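Local coordinates for protein galactokinase (Bifidobacterium longum subsp. infantis ATCC 15697 = JCM 1222 = DSM 20088, PDB 6TEQ) that probably phosphorylates galactose with ATP, as a GHMP-family galactokinase, and is captured here with 2-deoxy-2-fluoro-galactose in its sugar pocket, at residues H62-L68 and A127-V133; L347-V351 and G370-I374. The contacts are given in a common frame with arbitrary orientation. Residue numbers count along the deposited sequence, not the author numbering.

Contact 1 of 2, residues H62-L68 and A127-V133; sequences HRTFIAL and AAFVSCV
Residues 62-68 and 127-131 are antiparallel beta strands, 4.5 Å apart at closest approach and 164° between directions. They form a regular ladder in the large mixed sheet of the N-terminal part of a GHMP kinase, joining the galactose-binding signature to strand 125-131. His62 (chi1 m) has its CD2 3.4 Å from Cys132 O; its NE2 is hydrogen-bonded to Ile7 O. Arg63 O accepts from Cys132 N at 3.2 Å. The Arg63 side chain leaves for a salt bridge with Glu415. Thr64 faces Ser131 in a non-hydrogen-bonded pair, CA-CA 4.0 Å. Thr64 OG1 and Ser131 OG hydrogen-bond at 2.6 Å; either could be the donor. Val133 N donates to Ser131 OG at 3.0 Å, an ST turn. Phe65 and Val130 form a hydrogen-bonded pair with reciprocal bonds: Phe65 N to Val130 O 2.7 Å, Val130 N to Phe65 O 2.9 Å. Ile66 (tt) sets its CG1 over the Phe129 ring (chi1 m), 3.9 Å from the centroid, a CH-pi contact. Ala67 and Ala128 pair likewise: Ala67 N to Ala128 O 2.8 Å, Ala128 N to Ala67 O 2.9 Å. Leu68 faces Ala127. Helix 141-156 covers Thr64, Ile66 and Phe129, helix 12-27 covers Ala67, Ala128 and Val130, and strand 33-42 flanks 62-68.

Contact 2 of 2, residues L347-V351 and G370-I374; sequences LDIAV and GGSII
Residues 347-351 form a helical turn, with Val351 N hydrogen-bonded to Leu347 O at 3.0 Å. It packs on residues 370-374, whose later part is strand. The short axes come within 8.5 Å and run roughly parallel, at 25° (signed -25°). The nearest CA pair is Leu347 and Ile373, 6.4 Å apart. Apolar contacts hold the two together. Ile373 (chi1 p, chi2 145°) points toward the helix. Its CG2 lies 3.7 Å from Leu347 CD2 and 3.8 Å from Val351 CG2, and its CD1 lies 3.6 Å from Ala350 CB. Leu347 (chi1 m, chi2 t) also packs along the backbone. Its CD1 is 3.5 Å from Gly370 O, and its CD2 is 3.8 Å from Gly371 O and 3.7 Å from Ser372 O. Both glycines have positive phi (phi/psi 142/-169° and 89/-137°); at Gly370 a CB would jam against the preceding carbonyl. Polar bonds go to other parts of the chain: Gly371 O to Thr237 OG1, and Ser372 OG to Ser137 O. Gly371 lies close to Gly138 and Gly136, which bind ADP in another structure of this protein. This is helix-on-sheet packing in the GHMP kinase C-terminal region, where helices 345-356 and 382-396 pack together beside strand 372-378.

From the N terminus, strand 54-70 first supplies residues 62-68. The chain then makes the 75-80/86-91 hairpin and helix 105-116 before strand 125-131 returns to close contact 1. Residues of the galactose-binding signature thus meet the GHMP N-terminal family region in one sheet. Contact 2 opens much later and closes a shorter loop, from helix 345-356 through strand 361-365 to strand 372-378. It packs that helix against a strand of the separate five-stranded sheet. The two loops follow in series and neither nest nor cross. The centres of contacts 1 and 2 are about 26 Å apart. Val133 near Ser141 and Gly371 near Gly138 bring both close to residues that bind ADP in another structure of this protein; no ADP is bound here.

Contact 1 of 2, residues H62-L68 and A127-V133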
loop_
_atom_site.group_PDB
_atom_site.type_symbol
_atom_site.label_atom_id
_atom_site.label_comp_id
_atom_site.label_asym_id
_atom_site.label_seq_id
_atom_site.Cartn_x
_atom_site.Cartn_y
_atom_site.Cartn_z
ATOM N N HIS A 62 -2.839 11.173 4.034
ATOM C CA HIS A 62 -1.437 11.218 4.509
ATOM C C HIS A 62 -0.538 11.006 3.296
ATOM O O HIS A 62 -0.682 9.980 2.586
ATOM C CB HIS A 62 -1.149 10.118 5.522
ATOM C CG HIS A 62 -1.989 10.259 6.737
ATOM N ND1 HIS A 62 -3.341 9.972 6.691
ATOM C CD2 HIS A 62 -1.703 10.685 7.990
ATOM C CE1 HIS A 62 -3.870 10.249 7.882
ATOM N NE2 HIS A 62 -2.872 10.646 8.706
ATOM N N ARG A 63 0.390 11.922 3.043
ATOM C CA ARG A 63 1.250 11.935 1.866
ATOM C C ARG A 63 2.712 12.078 2.265
ATOM O O ARG A 63 3.024 12.683 3.351
ATOM C CB ARG A 63 0.818 13.014 0.912
ATOM C CG ARG A 63 -0.612 12.811 0.379
ATOM C CD ARG A 63 -1.278 14.072 -0.122
ATOM N NE ARG A 63 -0.888 14.527 -1.461
ATOM C CZ ARG A 63 -1.321 14.034 -2.615
ATOM N NH1 ARG A 63 -2.153 13.009 -2.647
ATOM N NH2 ARG A 63 -0.949 14.608 -3.750
ATOM N N THR A 64 3.551 11.630 1.336
ATOM C CA THR A 64 4.994 11.938 1.319
ATOM C C THR A 64 5.152 13.072 0.301
ATOM O O THR A 64 4.762 12.875 -0.881
ATOM C CB THR A 64 5.815 10.722 0.940
ATOM O OG1 THR A 64 5.628 9.828 2.028
ATOM C CG2 THR A 64 7.293 10.963 0.698
ATOM N N PHE A 65 5.823 14.139 0.704
ATOM C CA PHE A 65 6.102 15.317 -0.112
ATOM C C PHE A 65 7.565 15.336 -0.481
ATOM O O PHE A 65 8.440 15.058 0.357
ATOM C CB PHE A 65 5.784 16.614 0.632
ATOM C CG PHE A 65 4.306 16.773 0.856
ATOM C CD1 PHE A 65 3.696 16.138 1.908
ATOM C CD2 PHE A 65 3.569 17.699 0.137
ATOM C CE1 PHE A 65 2.334 16.262 2.083
ATOM C CE2 PHE A 65 2.199 17.794 0.284
ATOM C CZ PHE A 65 1.597 17.101 1.291
ATOM N N ILE A 66 7.803 15.458 -1.776
ATOM C CA ILE A 66 9.180 15.462 -2.315
ATOM C C ILE A 66 9.409 16.821 -2.940
ATOM O O ILE A 66 8.716 17.187 -3.915
ATOM C CB ILE A 66 9.474 14.371 -3.327
ATOM C CG1 ILE A 66 10.965 14.275 -3.717
ATOM C CG2 ILE A 66 8.525 14.397 -4.512
ATOM C CD1 ILE A 66 11.235 13.257 -4.784
ATOM N N ALA A 67 10.398 17.525 -2.423
ATOM C CA ALA A 67 10.940 18.733 -3.118
ATOM C C ALA A 67 12.101 18.222 -3.988
ATOM O O ALA A 67 12.987 17.534 -3.461
ATOM C CB ALA A 67 11.354 19.768 -2.107
ATOM N N LEU A 68 12.068 18.457 -5.289
ATOM C CA LEU A 68 13.092 17.906 -6.194
ATOM C C LEU A 68 13.613 18.931 -7.177
ATOM O O LEU A 68 12.843 19.823 -7.612
ATOM C CB LEU A 68 12.476 16.695 -6.909
ATOM C CG LEU A 68 13.416 15.911 -7.856
ATOM C CD1 LEU A 68 13.100 14.432 -7.836
ATOM C CD2 LEU A 68 13.349 16.465 -9.272
ATOM N N ALA A 127 16.890 15.778 -3.867
ATOM C CA ALA A 127 15.534 15.746 -3.289
ATOM C C ALA A 127 15.560 15.816 -1.769
ATOM O O ALA A 127 16.516 15.291 -1.121
ATOM C CB ALA A 127 14.744 14.555 -3.783
ATOM N N ALA A 128 14.453 16.315 -1.284
ATOM C CA ALA A 128 14.117 16.363 0.152
ATOM C C ALA A 128 12.706 15.806 0.318
ATOM O O ALA A 128 11.759 16.222 -0.339
ATOM C CB ALA A 128 14.201 17.729 0.728
ATOM N N PHE A 129 12.584 14.870 1.229
ATOM C CA PHE A 129 11.283 14.237 1.566
ATOM C C PHE A 129 10.827 14.634 2.981
ATOM O O PHE A 129 11.620 14.580 3.944
ATOM C CB PHE A 129 11.464 12.712 1.593
ATOM C CG PHE A 129 11.781 12.153 0.267
ATOM C CD1 PHE A 129 10.750 11.830 -0.588
ATOM C CD2 PHE A 129 13.087 12.059 -0.187
ATOM C CE1 PHE A 129 11.023 11.263 -1.821
ATOM C CE2 PHE A 129 13.350 11.520 -1.430
ATOM C CZ PHE A 129 12.327 11.174 -2.251
ATOM N N VAL A 130 9.554 14.977 3.087
ATOM C CA VAL A 130 8.807 15.151 4.342
ATOM C C VAL A 130 7.547 14.294 4.202
ATOM O O VAL A 130 6.873 14.407 3.212
ATOM C CB VAL A 130 8.480 16.614 4.673
ATOM C CG1 VAL A 130 7.608 16.658 5.880
ATOM C CG2 VAL A 130 9.783 17.427 4.860
ATOM N N SER A 131 7.292 13.408 5.182
ATOM C CA SER A 131 6.128 12.520 5.138
ATOM C C SER A 131 5.305 12.609 6.414
ATOM O O SER A 131 5.869 12.866 7.491
ATOM C CB SER A 131 6.603 11.100 4.871
ATOM O OG SER A 131 5.530 10.233 4.625
ATOM N N CYS A 132 4.039 12.246 6.308
ATOM C CA CYS A 132 3.224 11.912 7.479
ATOM C C CYS A 132 2.636 10.486 7.324
ATOM O O CYS A 132 1.692 10.201 8.054
ATOM C CB CYS A 132 2.155 12.954 7.691
ATOM S SG CYS A 132 1.012 13.073 6.294
ATOM N N VAL A 133 3.100 9.669 6.358
ATOM C CA VAL A 133 2.715 8.240 6.283
ATOM C C VAL A 133 3.518 7.518 7.355
ATOM O O VAL A 133 4.742 7.453 7.256
ATOM C CB VAL A 133 2.925 7.635 4.893
ATOM C CG1 VAL A 133 2.459 6.199 4.843
ATOM C CG2 VAL A 133 2.272 8.457 3.843
#

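Contact 2 of 2, residues L347-V351 and G370-I374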
loop_
_atom_site.group_PDB
_atom_site.type_symbol
_atom_site.label_atom_id
_atom_site.label_comp_id
_atom_site.label_asym_id
_atom_site.label_seq_id
_atom_site.Cartn_x
_atom_site.Cartn_y
_atom_site.Cartn_z
ATOM N N LEU A 347 -2.370 -7.360 16.005
ATOM C CA LEU A 347 -3.407 -7.173 14.983
ATOM C C LEU A 347 -4.679 -7.892 15.460
ATOM O O LEU A 347 -5.788 -7.340 15.319
ATOM C CB LEU A 347 -2.978 -7.740 13.643
ATOM C CG LEU A 347 -1.807 -7.056 12.947
ATOM C CD1 LEU A 347 -1.388 -7.873 11.748
ATOM C CD2 LEU A 347 -2.190 -5.623 12.550
ATOM N N ASP A 348 -4.533 -9.152 15.908
ATOM C CA ASP A 348 -5.737 -9.974 16.193
ATOM C C ASP A 348 -6.504 -9.389 17.379
ATOM O O ASP A 348 -7.731 -9.371 17.375
ATOM C CB ASP A 348 -5.372 -11.430 16.416
ATOM C CG ASP A 348 -4.849 -12.045 15.142
ATOM O OD1 ASP A 348 -5.125 -11.478 14.071
ATOM O OD2 ASP A 348 -4.187 -13.055 15.272
ATOM N N ILE A 349 -5.782 -8.911 18.374
ATOM C CA ILE A 349 -6.434 -8.323 19.584
ATOM C C ILE A 349 -7.074 -6.961 19.242
ATOM O O ILE A 349 -8.235 -6.739 19.614
ATOM C CB ILE A 349 -5.431 -8.256 20.738
ATOM C CG1 ILE A 349 -5.096 -9.651 21.242
ATOM C CG2 ILE A 349 -5.982 -7.341 21.857
ATOM C CD1 ILE A 349 -3.886 -9.740 22.145
ATOM N N ALA A 350 -6.430 -6.140 18.426
ATOM C CA ALA A 350 -7.065 -4.877 18.006
ATOM C C ALA A 350 -8.374 -5.199 17.281
ATOM O O ALA A 350 -9.363 -4.509 17.485
ATOM C CB ALA A 350 -6.125 -4.076 17.147
ATOM N N VAL A 351 -8.310 -6.136 16.338
ATOM C CA VAL A 351 -9.517 -6.524 15.596
ATOM C C VAL A 351 -10.611 -7.023 16.545
ATOM O O VAL A 351 -11.784 -6.645 16.372
ATOM C CB VAL A 351 -9.157 -7.597 14.540
ATOM C CG1 VAL A 351 -10.392 -8.339 14.099
ATOM C CG2 VAL A 351 -8.484 -6.926 13.386
ATOM N N GLY A 370 2.401 -7.427 11.419
ATOM C CA GLY A 370 2.507 -6.155 12.115
ATOM C C GLY A 370 1.678 -5.133 11.402
ATOM O O GLY A 370 0.882 -5.539 10.527
ATOM N N GLY A 371 1.850 -3.864 11.775
ATOM C CA GLY A 371 1.239 -2.760 11.049
ATOM C C GLY A 371 -0.134 -2.449 11.573
ATOM O O GLY A 371 -0.333 -2.356 12.782
ATOM N N SER A 372 -1.056 -2.227 10.640
ATOM C CA SER A 372 -2.335 -1.565 10.988
ATOM C C SER A 372 -3.548 -2.473 10.799
ATOM O O SER A 372 -3.545 -3.393 9.937
ATOM C CB SER A 372 -2.538 -0.274 10.229
ATOM O OG SER A 372 -1.455 0.616 10.362
ATOM N N ILE A 373 -4.587 -2.136 11.538
ATOM C CA ILE A 373 -5.945 -2.630 11.318
ATOM C C ILE A 373 -6.798 -1.490 10.825
ATOM O O ILE A 373 -6.540 -0.310 11.068
ATOM C CB ILE A 373 -6.546 -3.340 12.561
ATOM C CG1 ILE A 373 -6.957 -2.388 13.685
ATOM C CG2 ILE A 373 -5.669 -4.438 13.057
ATOM C CD1 ILE A 373 -8.149 -2.874 14.374
ATOM N N ILE A 374 -7.902 -1.876 10.218
ATOM C CA ILE A 374 -8.981 -0.974 9.824
ATOM C C ILE A 374 -10.289 -1.560 10.327
ATOM O O ILE A 374 -10.436 -2.756 10.505
ATOM C CB ILE A 374 -8.986 -0.738 8.318
ATOM C CG1 ILE A 374 -9.446 -1.971 7.565
ATOM C CG2 ILE A 374 -7.620 -0.217 7.870
ATOM C CD1 ILE A 374 -9.478 -1.834 6.064
#